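Local coordinates for LysR family transcriptional regulator (Vibrio vulnificus, PDB 5FHK), which probably acts as a LysR-type, DNA-binding transcription factor controlling virulence genes, of which this chain is the regulatory domain, at residues D55-Q63 against P177-N185; L136-S144 against L151-Y160. All coordinates share one frame; numbering follows the deposited sequence.

Contact 1 of 2, residues D55-Q63 against P177-N185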
ATOM      1  N   ASP A  55       1.544 -11.756  18.494  1.00 30.54           N
ATOM      2  CA  ASP A  55       0.869 -13.041  18.588  1.00 32.15           C
ATOM      3  C   ASP A  55       1.280 -13.951  17.432  1.00 28.77           C
ATOM      4  O   ASP A  55       1.630 -15.116  17.640  1.00 27.16           O
ATOM      5  CB  ASP A  55      -0.643 -12.811  18.636  1.00 32.37           C
ATOM      6  CG  ASP A  55      -1.082 -12.158  19.956  1.00 33.55           C
ATOM      7  OD1 ASP A  55      -0.699 -12.689  21.012  1.00 34.31           O
ATOM      8  OD2 ASP A  55      -1.797 -11.120  19.948  1.00 32.60           O
ATOM      9  N   VAL A  56       1.247 -13.440  16.202  1.00 28.37           N
ATOM     10  CA  VAL A  56       1.631 -14.211  15.026  1.00 25.43           C
ATOM     11  C   VAL A  56       2.367 -13.291  14.072  1.00 26.07           C
ATOM     12  O   VAL A  56       2.038 -12.110  13.932  1.00 24.57           O
ATOM     13  CB  VAL A  56       0.435 -14.856  14.278  1.00 22.65           C
ATOM     14  CG1 VAL A  56       0.936 -15.844  13.248  1.00 22.36           C
ATOM     15  CG2 VAL A  56      -0.507 -15.524  15.230  1.00 24.33           C
ATOM     16  N   ILE A  57       3.358 -13.847  13.389  1.00 28.38           N
ATOM     17  CA  ILE A  57       4.183 -13.083  12.469  1.00 28.22           C
ATOM     18  C   ILE A  57       4.220 -13.861  11.163  1.00 27.46           C
ATOM     19  O   ILE A  57       4.545 -15.058  11.157  1.00 30.31           O
ATOM     20  CB  ILE A  57       5.598 -12.827  13.037  1.00 26.33           C
ATOM     21  CG1 ILE A  57       5.533 -11.711  14.088  1.00 26.84           C
ATOM     22  CG2 ILE A  57       6.572 -12.379  11.935  1.00 26.89           C
ATOM     23  CD1 ILE A  57       6.874 -11.417  14.849  1.00 28.66           C
ATOM     24  N   PHE A  58       3.788 -13.211  10.083  1.00 24.95           N
ATOM     25  CA  PHE A  58       3.974 -13.692   8.717  1.00 22.88           C
ATOM     26  C   PHE A  58       5.114 -12.918   8.084  1.00 23.36           C
ATOM     27  O   PHE A  58       5.126 -11.683   8.106  1.00 23.38           O
ATOM     28  CB  PHE A  58       2.703 -13.525   7.880  1.00 21.98           C
ATOM     29  CG  PHE A  58       1.509 -14.200   8.486  1.00 21.29           C
ATOM     30  CD1 PHE A  58       0.807 -13.602   9.515  1.00 25.21           C
ATOM     31  CD2 PHE A  58       1.109 -15.448   8.052  1.00 21.38           C
ATOM     32  CE1 PHE A  58      -0.293 -14.232  10.093  1.00 19.60           C
ATOM     33  CE2 PHE A  58       0.008 -16.077   8.630  1.00 19.16           C
ATOM     34  CZ  PHE A  58      -0.680 -15.451   9.642  1.00 19.10           C
ATOM     35  N   ARG A  59       6.071 -13.636   7.524  1.00 24.10           N
ATOM     36  CA  ARG A  59       7.262 -12.981   7.025  1.00 29.71           C
ATOM     37  C   ARG A  59       7.701 -13.661   5.746  1.00 29.99           C
ATOM     38  O   ARG A  59       7.364 -14.820   5.489  1.00 31.70           O
ATOM     39  CB  ARG A  59       8.395 -13.019   8.054  1.00 33.81           C
ATOM     40  CG  ARG A  59       9.036 -14.379   8.196  1.00 39.36           C
ATOM     41  CD  ARG A  59      10.282 -14.305   9.074  1.00 47.27           C
ATOM     42  NE  ARG A  59      11.116 -13.151   8.736  1.00 51.76           N
ATOM     43  CZ  ARG A  59      12.231 -13.207   8.010  1.00 54.78           C
ATOM     44  NH1 ARG A  59      12.665 -14.367   7.541  1.00 57.78           N
ATOM     45  NH2 ARG A  59      12.917 -12.103   7.755  1.00 53.12           N
ATOM     46  N   VAL A  60       8.423 -12.900   4.935  1.00 31.03           N
ATOM     47  CA  VAL A  60       9.144 -13.429   3.792  1.00 32.12           C
ATOM     48  C   VAL A  60      10.510 -13.891   4.272  1.00 33.75           C
ATOM     49  O   VAL A  60      11.183 -13.179   5.031  1.00 31.38           O
ATOM     50  CB  VAL A  60       9.274 -12.366   2.692  1.00 35.09           C
ATOM     51  CG1 VAL A  60      10.216 -12.843   1.600  1.00 38.39           C
ATOM     52  CG2 VAL A  60       7.908 -12.025   2.116  1.00 33.20           C
ATOM     53  N   GLY A  61      10.915 -15.091   3.850  1.00 34.55           N
ATOM     54  CA  GLY A  61      12.219 -15.613   4.193  1.00 35.72           C
ATOM     55  C   GLY A  61      12.232 -16.282   5.552  1.00 39.92           C
ATOM     56  O   GLY A  61      11.433 -15.965   6.444  1.00 40.04           O
ATOM     57  N   PRO A  62      13.166 -17.210   5.740  1.00 42.95           N
ATOM     58  CA  PRO A  62      13.199 -18.000   6.973  1.00 43.08           C
ATOM     59  C   PRO A  62      13.790 -17.233   8.152  1.00 48.80           C
ATOM     60  O   PRO A  62      14.464 -16.208   8.003  1.00 51.73           O
ATOM     61  CB  PRO A  62      14.089 -19.199   6.608  1.00 42.33           C
ATOM     62  CG  PRO A  62      14.353 -19.083   5.105  1.00 44.12           C
ATOM     63  CD  PRO A  62      14.201 -17.632   4.781  1.00 44.27           C
ATOM     64  N   GLN A  63      13.512 -17.762   9.343  1.00 49.98           N
ATOM     65  CA  GLN A  63      14.102 -17.304  10.590  1.00 54.68           C
ATOM     66  C   GLN A  63      14.596 -18.525  11.353  1.00 56.19           C
ATOM     67  O   GLN A  63      14.103 -19.639  11.157  1.00 56.16           O
ATOM     68  CB  GLN A  63      13.100 -16.504  11.441  1.00 57.35           C
ATOM     69  CG  GLN A  63      13.145 -14.988  11.209  1.00 60.11           C
ATOM     70  CD  GLN A  63      12.608 -14.186  12.397  1.00 60.94           C
ATOM     71  OE1 GLN A  63      12.861 -14.527  13.564  1.00 61.92           O
ATOM     72  NE2 GLN A  63      11.847 -13.128  12.103  1.00 58.59           N
ATOM     73  N   PRO A 177      13.028 -17.775  -5.659  1.00 38.97           N
ATOM     74  CA  PRO A 177      11.799 -17.641  -4.872  1.00 38.56           C
ATOM     75  C   PRO A 177      12.116 -17.345  -3.420  1.00 35.86           C
ATOM     76  O   PRO A 177      13.119 -17.801  -2.872  1.00 32.55           O
ATOM     77  CB  PRO A 177      11.118 -19.011  -5.018  1.00 39.93           C
ATOM     78  CG  PRO A 177      11.772 -19.640  -6.202  1.00 42.44           C
ATOM     79  CD  PRO A 177      13.186 -19.135  -6.195  1.00 41.34           C
ATOM     80  N   ARG A 178      11.248 -16.566  -2.805  1.00 36.67           N
ATOM     81  CA  ARG A 178      11.278 -16.361  -1.372  1.00 38.81           C
ATOM     82  C   ARG A 178      10.001 -16.949  -0.785  1.00 39.56           C
ATOM     83  O   ARG A 178       8.921 -16.838  -1.377  1.00 41.68           O
ATOM     84  CB  ARG A 178      11.445 -14.868  -1.029  1.00 39.44           C
ATOM     85  CG  ARG A 178      10.821 -13.912  -2.023  1.00 37.80           C
ATOM     86  CD  ARG A 178      11.371 -12.455  -1.978  1.00 38.42           C
ATOM     87  NE  ARG A 178      10.600 -11.635  -2.919  1.00 41.54           N
ATOM     88  CZ  ARG A 178       9.899 -10.540  -2.606  1.00 42.29           C
ATOM     89  NH1 ARG A 178       9.902 -10.038  -1.370  1.00 42.29           N
ATOM     90  NH2 ARG A 178       9.215  -9.914  -3.550  1.00 39.70           N
ATOM     91  N   ASP A 179      10.130 -17.611   0.357  1.00 41.29           N
ATOM     92  CA  ASP A 179       8.980 -18.252   0.973  1.00 39.45           C
ATOM     93  C   ASP A 179       8.327 -17.323   1.982  1.00 36.16           C
ATOM     94  O   ASP A 179       8.927 -16.364   2.473  1.00 36.66           O
ATOM     95  CB  ASP A 179       9.394 -19.555   1.642  1.00 44.74           C
ATOM     96  CG  ASP A 179       9.824 -20.597   0.640  1.00 49.32           C
ATOM     97  OD1 ASP A 179       9.430 -20.471  -0.542  1.00 50.86           O
ATOM     98  OD2 ASP A 179      10.547 -21.537   1.034  1.00 50.35           O
ATOM     99  N   ILE A 180       7.067 -17.605   2.274  1.00 30.39           N
ATOM    100  CA  ILE A 180       6.345 -16.887   3.303  1.00 27.72           C
ATOM    101  C   ILE A 180       6.082 -17.863   4.438  1.00 29.04           C
ATOM    102  O   ILE A 180       5.603 -18.980   4.217  1.00 28.47           O
ATOM    103  CB  ILE A 180       5.048 -16.265   2.763  1.00 24.01           C
ATOM    104  CG1 ILE A 180       5.371 -15.176   1.720  1.00 23.72           C
ATOM    105  CG2 ILE A 180       4.283 -15.635   3.890  1.00 20.76           C
ATOM    106  CD1 ILE A 180       5.567 -15.706   0.328  1.00 25.15           C
ATOM    107  N   TYR A 181       6.419 -17.455   5.643  1.00 29.94           N
ATOM    108  CA  TYR A 181       6.258 -18.322   6.788  1.00 27.77           C
ATOM    109  C   TYR A 181       5.239 -17.721   7.727  1.00 25.08           C
ATOM    110  O   TYR A 181       4.965 -16.516   7.697  1.00 22.39           O
ATOM    111  CB  TYR A 181       7.577 -18.529   7.528  1.00 29.21           C
ATOM    112  CG  TYR A 181       8.587 -19.330   6.757  1.00 31.93           C
ATOM    113  CD1 TYR A 181       9.366 -18.728   5.787  1.00 29.65           C
ATOM    114  CD2 TYR A 181       8.764 -20.690   7.001  1.00 34.37           C
ATOM    115  CE1 TYR A 181      10.283 -19.447   5.081  1.00 32.29           C
ATOM    116  CE2 TYR A 181       9.692 -21.423   6.289  1.00 35.66           C
ATOM    117  CZ  TYR A 181      10.449 -20.794   5.333  1.00 35.89           C
ATOM    118  OH  TYR A 181      11.386 -21.495   4.604  1.00 38.46           O
ATOM    119  N   MET A 182       4.658 -18.591   8.547  1.00 25.59           N
ATOM    120  CA  MET A 182       3.868 -18.176   9.692  1.00 25.89           C
ATOM    121  C   MET A 182       4.660 -18.570  10.932  1.00 26.18           C
ATOM    122  O   MET A 182       5.004 -19.748  11.102  1.00 25.95           O
ATOM    123  CB  MET A 182       2.476 -18.813   9.685  1.00 26.94           C
ATOM    124  CG  MET A 182       1.690 -18.584  10.964  1.00 27.19           C
ATOM    125  SD  MET A 182       0.031 -19.301  10.911  1.00 30.75           S
ATOM    126  CE  MET A 182       0.434 -21.010  10.579  1.00 32.89           C
ATOM    127  N   LEU A 183       4.962 -17.585  11.774  1.00 25.48           N
ATOM    128  CA  LEU A 183       5.742 -17.781  12.994  1.00 23.93           C
ATOM    129  C   LEU A 183       4.874 -17.546  14.220  1.00 23.99           C
ATOM    130  O   LEU A 183       4.009 -16.667  14.207  1.00 28.23           O
ATOM    131  CB  LEU A 183       6.931 -16.820  13.052  1.00 23.00           C
ATOM    132  CG  LEU A 183       7.814 -16.532  11.840  1.00 27.16           C
ATOM    133  CD1 LEU A 183       9.059 -15.754  12.330  1.00 26.68           C
ATOM    134  CD2 LEU A 183       8.251 -17.823  11.196  1.00 33.03           C
ATOM    135  N   TYR A 184       5.110 -18.330  15.278  1.00 24.45           N
ATOM    136  CA  TYR A 184       4.460 -18.102  16.564  1.00 29.29           C
ATOM    137  C   TYR A 184       5.225 -18.807  17.682  1.00 34.47           C
ATOM    138  O   TYR A 184       5.883 -19.831  17.465  1.00 33.90           O
ATOM    139  CB  TYR A 184       2.996 -18.564  16.570  1.00 30.47           C
ATOM    140  CG  TYR A 184       2.775 -20.004  16.168  1.00 32.09           C
ATOM    141  CD1 TYR A 184       2.803 -20.377  14.832  1.00 33.62           C
ATOM    142  CD2 TYR A 184       2.499 -20.984  17.109  1.00 32.63           C
ATOM    143  CE1 TYR A 184       2.578 -21.686  14.439  1.00 32.94           C
ATOM    144  CE2 TYR A 184       2.273 -22.311  16.716  1.00 35.02           C
ATOM    145  CZ  TYR A 184       2.323 -22.640  15.371  1.00 35.24           C
ATOM    146  OH  TYR A 184       2.107 -23.924  14.930  1.00 37.23           O
ATOM    147  N   ASN A 185       5.110 -18.240  18.884  1.00 39.60           N
ATOM    148  CA  ASN A 185       5.815 -18.741  20.053  1.00 42.89           C
ATOM    149  C   ASN A 185       5.327 -20.133  20.424  1.00 47.25           C
ATOM    150  O   ASN A 185       4.154 -20.458  20.256  1.00 49.37           O
ATOM    151  CB  ASN A 185       5.604 -17.785  21.225  1.00 43.56           C
ATOM    152  CG  ASN A 185       6.497 -18.105  22.417  1.00 49.94           C
ATOM    153  OD1 ASN A 185       6.288 -19.101  23.119  1.00 52.20           O
ATOM    154  ND2 ASN A 185       7.504 -17.259  22.650  1.00 52.07           N
TER
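Ile57 and Leu183 pair through two backbone hydrogen bonds, as do Arg59 and Tyr181. The strands 56-60 and 178-185 run antiparallel, their axes 168° apart. Leu183 N to Ile57 O is short, 2.6 Å, and nearly straight. Past the end of the first strand, Gly61 N still gives a bond to Asp179 O, at 2.7 Å. Phe58 CA lies close to Tyr181 O, and Val60 CA to Asp179 O, as CA-H...O contacts.

Apolar contacts differ between the two faces. On the face of Phe58, Val60, Ile180 and Met182, Met182 lies alongside Phe58. Its CG is anti to the backbone N (chi1 171°), and the chain bends only at its last torsion. SD thus sits 4.8 Å from the centre of the Phe58 ring, an oblique Met-aromatic contact. Met182 CG also meets Val56 CG1 at 3.6 Å. Beyond the paired residues, Val60 CG1 packs on Arg178 CB. On the other face, Leu183 CD1 touches Arg59 CD at 3.8 Å, while the Tyr181 ring angles across to Pro62, whose CG is 3.9 Å from Tyr181 OH.

Arg59 pairs with Asp47, Arg178 with Asp78. Strand 9-14 flanks strand 56-60; strand 68-82 flanks 178-185. Helix 192-204 covers Phe58 and Met182 through Phe197 and Val201.

Contact 2 of 2, residues L136-S144 against L151-Y160; sequences LNVVRSACS and LMPDVMIKEY
Leu136 and Met152 bring the two backbones closest, their CA atoms 7.4 Å apart. Here helix 136-144 meets the end of a strand and the turn that follows it. Its axis passes 9.6 Å from that of strand 151-153, and their directions differ by 124°. After Pro153 the chain turns, with Met156 N bonded to Pro153 O, and Ile157 takes the N-cap position of the next helix.

Leu136 CD1 points at the Pro153 ring and comes 3.5 Å from its CD, tight for two carbons. Met152 and Leu136 run antiparallel past one another, with Met152 SD beside Leu136 CB. Met152 CG starts anti to the backbone N (chi1 -173°), and bends at the next two torsions bring CE against the helix backbone, 3.8 Å from Arg140 N. Met156 CE closes on Leu136 CB from the turn.

This helix-strand packing belongs to a periplasmic-binding-protein-like fold, as expected for a LysR substrate-binding domain. Strand 149-153 pairs with strand 68-82 in the mixed sheet.

Further along, the Arg140 side chain crosses Tyr160 at about a right angle. The guanidinium and ring planes are 20° apart, and Tyr160 OH lies over a guanidinium face. Arg140 NH1 is 2.9 Å from Tyr160 OH, but the angle is poor for a hydrogen bond. Arg140 CG also passes Ile157 CG2 at 4.0 Å. On another side of the helix, Ser141 OG hydrogen-bonds Asn27 of the second subunit.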
ATOM      1  N   LEU A 136       5.809  -1.221  -3.861  1.00 25.62           N
ATOM      2  CA  LEU A 136       5.761  -1.839  -5.189  1.00 24.23           C
ATOM      3  C   LEU A 136       4.475  -1.544  -5.942  1.00 24.50           C
ATOM      4  O   LEU A 136       4.473  -1.583  -7.181  1.00 21.85           O
ATOM      5  CB  LEU A 136       5.941  -3.362  -5.094  1.00 24.76           C
ATOM      6  CG  LEU A 136       7.418  -3.800  -5.008  1.00 25.43           C
ATOM      7  CD1 LEU A 136       7.541  -5.305  -4.749  1.00 26.77           C
ATOM      8  CD2 LEU A 136       8.201  -3.412  -6.250  1.00 21.08           C
ATOM      9  N   ASN A 137       3.385  -1.238  -5.231  1.00 24.42           N
ATOM     10  CA  ASN A 137       2.146  -0.916  -5.923  1.00 22.02           C
ATOM     11  C   ASN A 137       2.318   0.299  -6.838  1.00 22.47           C
ATOM     12  O   ASN A 137       1.888   0.265  -7.995  1.00 18.07           O
ATOM     13  CB  ASN A 137       0.999  -0.721  -4.919  1.00 23.89           C
ATOM     14  CG  ASN A 137       1.216   0.463  -3.971  1.00 27.51           C
ATOM     15  OD1 ASN A 137       2.346   0.914  -3.741  1.00 25.09           O
ATOM     16  ND2 ASN A 137       0.117   0.963  -3.407  1.00 30.81           N
ATOM     17  N   VAL A 138       2.977   1.370  -6.366  1.00 22.22           N
ATOM     18  CA  VAL A 138       3.114   2.535  -7.248  1.00 21.06           C
ATOM     19  C   VAL A 138       4.091   2.260  -8.386  1.00 18.97           C
ATOM     20  O   VAL A 138       3.985   2.858  -9.456  1.00 20.09           O
ATOM     21  CB  VAL A 138       3.529   3.792  -6.466  1.00 19.00           C
ATOM     22  CG1 VAL A 138       2.454   4.156  -5.437  1.00 22.33           C
ATOM     23  CG2 VAL A 138       4.858   3.585  -5.819  1.00 19.21           C
ATOM     24  N   VAL A 139       5.074   1.385  -8.166  1.00 18.67           N
ATOM     25  CA  VAL A 139       5.976   0.966  -9.236  1.00 18.17           C
ATOM     26  C   VAL A 139       5.199   0.256 -10.348  1.00 17.25           C
ATOM     27  O   VAL A 139       5.430   0.487 -11.537  1.00 18.03           O
ATOM     28  CB  VAL A 139       7.089   0.071  -8.652  1.00 19.62           C
ATOM     29  CG1 VAL A 139       7.981  -0.455  -9.747  1.00 17.94           C
ATOM     30  CG2 VAL A 139       7.931   0.873  -7.624  1.00 23.83           C
ATOM     31  N   ARG A 140       4.305  -0.656  -9.970  1.00 17.49           N
ATOM     32  CA  ARG A 140       3.491  -1.344 -10.954  1.00 20.60           C
ATOM     33  C   ARG A 140       2.698  -0.348 -11.779  1.00 23.04           C
ATOM     34  O   ARG A 140       2.618  -0.472 -13.004  1.00 24.54           O
ATOM     35  CB  ARG A 140       2.554  -2.340 -10.267  1.00 22.69           C
ATOM     36  CG  ARG A 140       1.706  -3.113 -11.261  1.00 25.31           C
ATOM     37  CD  ARG A 140       0.369  -3.467 -10.682  1.00 32.96           C
ATOM     38  NE  ARG A 140      -0.408  -2.293 -10.291  1.00 39.00           N
ATOM     39  CZ  ARG A 140      -1.031  -1.464 -11.130  1.00 38.57           C
ATOM     40  NH1 ARG A 140      -0.972  -1.653 -12.439  1.00 34.01           N
ATOM     41  NH2 ARG A 140      -1.718  -0.432 -10.646  1.00 41.37           N
ATOM     42  N   SER A 141       2.136   0.665 -11.126  1.00 24.57           N
ATOM     43  CA  SER A 141       1.333   1.648 -11.839  1.00 27.07           C
ATOM     44  C   SER A 141       2.142   2.327 -12.937  1.00 24.64           C
ATOM     45  O   SER A 141       1.643   2.524 -14.048  1.00 25.55           O
ATOM     46  CB  SER A 141       0.777   2.664 -10.844  1.00 30.97           C
ATOM     47  OG  SER A 141       0.664   3.930 -11.455  1.00 35.17           O
ATOM     48  N   ALA A 142       3.420   2.639 -12.665  1.00 23.23           N
ATOM     49  CA  ALA A 142       4.246   3.307 -13.667  1.00 22.79           C
ATOM     50  C   ALA A 142       4.609   2.365 -14.807  1.00 21.92           C
ATOM     51  O   ALA A 142       4.704   2.796 -15.969  1.00 21.93           O
ATOM     52  CB  ALA A 142       5.512   3.877 -13.015  1.00 24.45           C
ATOM     53  N   CYS A 143       4.824   1.084 -14.482  1.00 18.04           N
ATOM     54  CA  CYS A 143       5.045   0.050 -15.481  1.00 17.60           C
ATOM     55  C   CYS A 143       3.852  -0.063 -16.427  1.00 20.37           C
ATOM     56  O   CYS A 143       4.018  -0.091 -17.655  1.00 20.31           O
ATOM     57  CB  CYS A 143       5.289  -1.281 -14.770  1.00 19.60           C
ATOM     58  SG  CYS A 143       5.833  -2.656 -15.793  1.00 22.69           S
ATOM     59  N   SER A 144       2.635  -0.136 -15.865  1.00 19.46           N
ATOM     60  CA  SER A 144       1.426  -0.201 -16.687  1.00 22.39           C
ATOM     61  C   SER A 144       1.318   0.991 -17.629  1.00 24.12           C
ATOM     62  O   SER A 144       0.810   0.860 -18.752  1.00 27.01           O
ATOM     63  CB  SER A 144       0.194  -0.264 -15.790  1.00 25.06           C
ATOM     64  OG  SER A 144      -0.031  -1.577 -15.326  1.00 27.18           O
ATOM     65  N   LEU A 151      10.874  -5.217 -11.742  1.00 23.66           N
ATOM     66  CA  LEU A 151      10.897  -6.556 -11.177  1.00 20.69           C
ATOM     67  C   LEU A 151       9.837  -6.612 -10.088  1.00 16.76           C
ATOM     68  O   LEU A 151       9.792  -5.747  -9.208  1.00 16.95           O
ATOM     69  CB  LEU A 151      12.263  -6.899 -10.608  1.00 22.14           C
ATOM     70  CG  LEU A 151      12.279  -8.284  -9.958  1.00 24.05           C
ATOM     71  CD1 LEU A 151      12.354  -9.307 -11.046  1.00 22.35           C
ATOM     72  CD2 LEU A 151      13.495  -8.437  -9.034  1.00 26.19           C
ATOM     73  N   MET A 152       8.986  -7.626 -10.151  1.00 17.88           N
ATOM     74  CA  MET A 152       7.764  -7.564  -9.385  1.00 19.05           C
ATOM     75  C   MET A 152       7.402  -8.966  -8.917  1.00 23.09           C
ATOM     76  O   MET A 152       7.571  -9.931  -9.687  1.00 24.81           O
ATOM     77  CB  MET A 152       6.650  -6.972 -10.252  1.00 19.08           C
ATOM     78  CG  MET A 152       5.344  -6.691  -9.574  1.00 22.96           C
ATOM     79  SD  MET A 152       5.356  -5.180  -8.613  1.00 26.97           S
ATOM     80  CE  MET A 152       6.000  -4.008  -9.792  1.00 22.29           C
ATOM     81  N   PRO A 153       6.920  -9.120  -7.681  1.00 22.62           N
ATOM     82  CA  PRO A 153       6.469 -10.444  -7.229  1.00 23.79           C
ATOM     83  C   PRO A 153       5.306 -10.930  -8.079  1.00 26.01           C
ATOM     84  O   PRO A 153       4.294 -10.235  -8.218  1.00 29.26           O
ATOM     85  CB  PRO A 153       6.037 -10.205  -5.773  1.00 21.39           C
ATOM     86  CG  PRO A 153       6.608  -8.874  -5.383  1.00 23.87           C
ATOM     87  CD  PRO A 153       6.654  -8.080  -6.676  1.00 23.96           C
ATOM     88  N   ASP A 154       5.439 -12.155  -8.610  1.00 25.19           N
ATOM     89  CA  ASP A 154       4.491 -12.662  -9.610  1.00 27.68           C
ATOM     90  C   ASP A 154       3.046 -12.631  -9.120  1.00 24.71           C
ATOM     91  O   ASP A 154       2.136 -12.321  -9.900  1.00 24.55           O
ATOM     92  CB  ASP A 154       4.863 -14.087 -10.046  1.00 31.76           C
ATOM     93  CG  ASP A 154       4.953 -15.068  -8.878  1.00 35.71           C
ATOM     94  OD1 ASP A 154       4.700 -14.671  -7.714  1.00 34.70           O
ATOM     95  OD2 ASP A 154       5.291 -16.250  -9.135  1.00 38.03           O
ATOM     96  N   VAL A 155       2.812 -12.934  -7.836  1.00 25.98           N
ATOM     97  CA  VAL A 155       1.448 -12.915  -7.296  1.00 27.50           C
ATOM     98  C   VAL A 155       0.784 -11.548  -7.459  1.00 27.11           C
ATOM     99  O   VAL A 155      -0.443 -11.459  -7.561  1.00 32.78           O
ATOM    100  CB  VAL A 155       1.447 -13.364  -5.821  1.00 31.83           C
ATOM    101  CG1 VAL A 155       2.074 -12.303  -4.921  1.00 32.88           C
ATOM    102  CG2 VAL A 155       0.032 -13.686  -5.371  1.00 33.02           C
ATOM    103  N   MET A 156       1.561 -10.466  -7.495  1.00 23.60           N
ATOM    104  CA  MET A 156       0.957  -9.142  -7.605  1.00 25.68           C
ATOM    105  C   MET A 156       0.533  -8.779  -9.032  1.00 25.47           C
ATOM    106  O   MET A 156      -0.209  -7.803  -9.212  1.00 25.12           O
ATOM    107  CB  MET A 156       1.927  -8.076  -7.094  1.00 30.15           C
ATOM    108  CG  MET A 156       2.031  -7.925  -5.560  1.00 37.25           C
ATOM    109  SD  MET A 156       3.198  -6.564  -5.142  1.00 41.80           S
ATOM    110  CE  MET A 156       2.550  -5.202  -6.142  1.00 42.06           C
ATOM    111  N   ILE A 157       0.978  -9.519 -10.045  1.00 22.96           N
ATOM    112  CA  ILE A 157       0.730  -9.114 -11.421  1.00 24.01           C
ATOM    113  C   ILE A 157       0.237 -10.266 -12.289  1.00 28.76           C
ATOM    114  O   ILE A 157       0.266 -10.169 -13.523  1.00 29.76           O
ATOM    115  CB  ILE A 157       1.999  -8.495 -12.033  1.00 21.68           C
ATOM    116  CG1 ILE A 157       3.208  -9.373 -11.744  1.00 25.06           C
ATOM    117  CG2 ILE A 157       2.201  -7.072 -11.521  1.00 16.39           C
ATOM    118  CD1 ILE A 157       4.460  -8.940 -12.454  1.00 27.90           C
ATOM    119  N   LYS A 158      -0.240 -11.350 -11.662  1.00 30.37           N
ATOM    120  CA  LYS A 158      -0.612 -12.521 -12.452  1.00 30.74           C
ATOM    121  C   LYS A 158      -1.843 -12.251 -13.311  1.00 29.54           C
ATOM    122  O   LYS A 158      -1.904 -12.707 -14.457  1.00 32.15           O
ATOM    123  CB  LYS A 158      -0.820 -13.744 -11.560  1.00 31.11           C
ATOM    124  CG  LYS A 158      -2.056 -13.760 -10.694  1.00 35.07           C
ATOM    125  CD  LYS A 158      -2.110 -15.107  -9.940  1.00 37.40           C
ATOM    126  CE  LYS A 158      -0.706 -15.461  -9.394  1.00 38.56           C
ATOM    127  NZ  LYS A 158      -0.724 -16.269  -8.137  1.00 42.56           N
ATOM    128  N   GLU A 159      -2.818 -11.493 -12.798  1.00 30.14           N
ATOM    129  CA  GLU A 159      -3.950 -11.101 -13.639  1.00 32.68           C
ATOM    130  C   GLU A 159      -3.499 -10.205 -14.793  1.00 31.45           C
ATOM    131  O   GLU A 159      -3.995 -10.342 -15.918  1.00 29.95           O
ATOM    132  CB  GLU A 159      -5.051 -10.436 -12.797  1.00 33.17           C
ATOM    133  CG  GLU A 159      -4.915  -8.944 -12.529  1.00 35.18           C
ATOM    134  CD  GLU A 159      -4.378  -8.629 -11.119  1.00 36.02           C
ATOM    135  OE1 GLU A 159      -3.510  -9.380 -10.605  1.00 34.90           O
ATOM    136  OE2 GLU A 159      -4.813  -7.610 -10.533  1.00 36.96           O
ATOM    137  N   TYR A 160      -2.511  -9.328 -14.554  1.00 30.72           N
ATOM    138  CA  TYR A 160      -1.962  -8.509 -15.641  1.00 23.99           C
ATOM    139  C   TYR A 160      -1.299  -9.364 -16.712  1.00 20.54           C
ATOM    140  O   TYR A 160      -1.370  -9.047 -17.908  1.00 18.14           O
ATOM    141  CB  TYR A 160      -0.948  -7.501 -15.104  1.00 21.88           C
ATOM    142  CG  TYR A 160      -1.527  -6.440 -14.220  1.00 23.75           C
ATOM    143  CD1 TYR A 160      -1.723  -6.665 -12.852  1.00 25.80           C
ATOM    144  CD2 TYR A 160      -1.862  -5.190 -14.744  1.00 25.89           C
ATOM    145  CE1 TYR A 160      -2.273  -5.675 -12.041  1.00 28.71           C
ATOM    146  CE2 TYR A 160      -2.398  -4.206 -13.951  1.00 28.08           C
ATOM    147  CZ  TYR A 160      -2.602  -4.447 -12.602  1.00 28.73           C
ATOM    148  OH  TYR A 160      -3.151  -3.450 -11.841  1.00 32.21           O
TER

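The centres of the two contacts lie 22 Å apart, on opposite sides of the chain's centre. Both reach the same mixed sheet, and strand 68-82 pairs with a strand of each. They meet directly where Arg178 NH2 packs on Pro153 CG, at 3.4 Å. Contact 1 joins neighbouring strands of that sheet, so main-chain hydrogen bonds hold it. Contact 2 sets a helix against a strand end and turn, and rests on side-chain packing. Contact 2 is the more buried of the two; contact 1 is partly buried, with Pro62 exposed. The second subunit touches the helix of contact 2, whereas contact 1 stays within one chain.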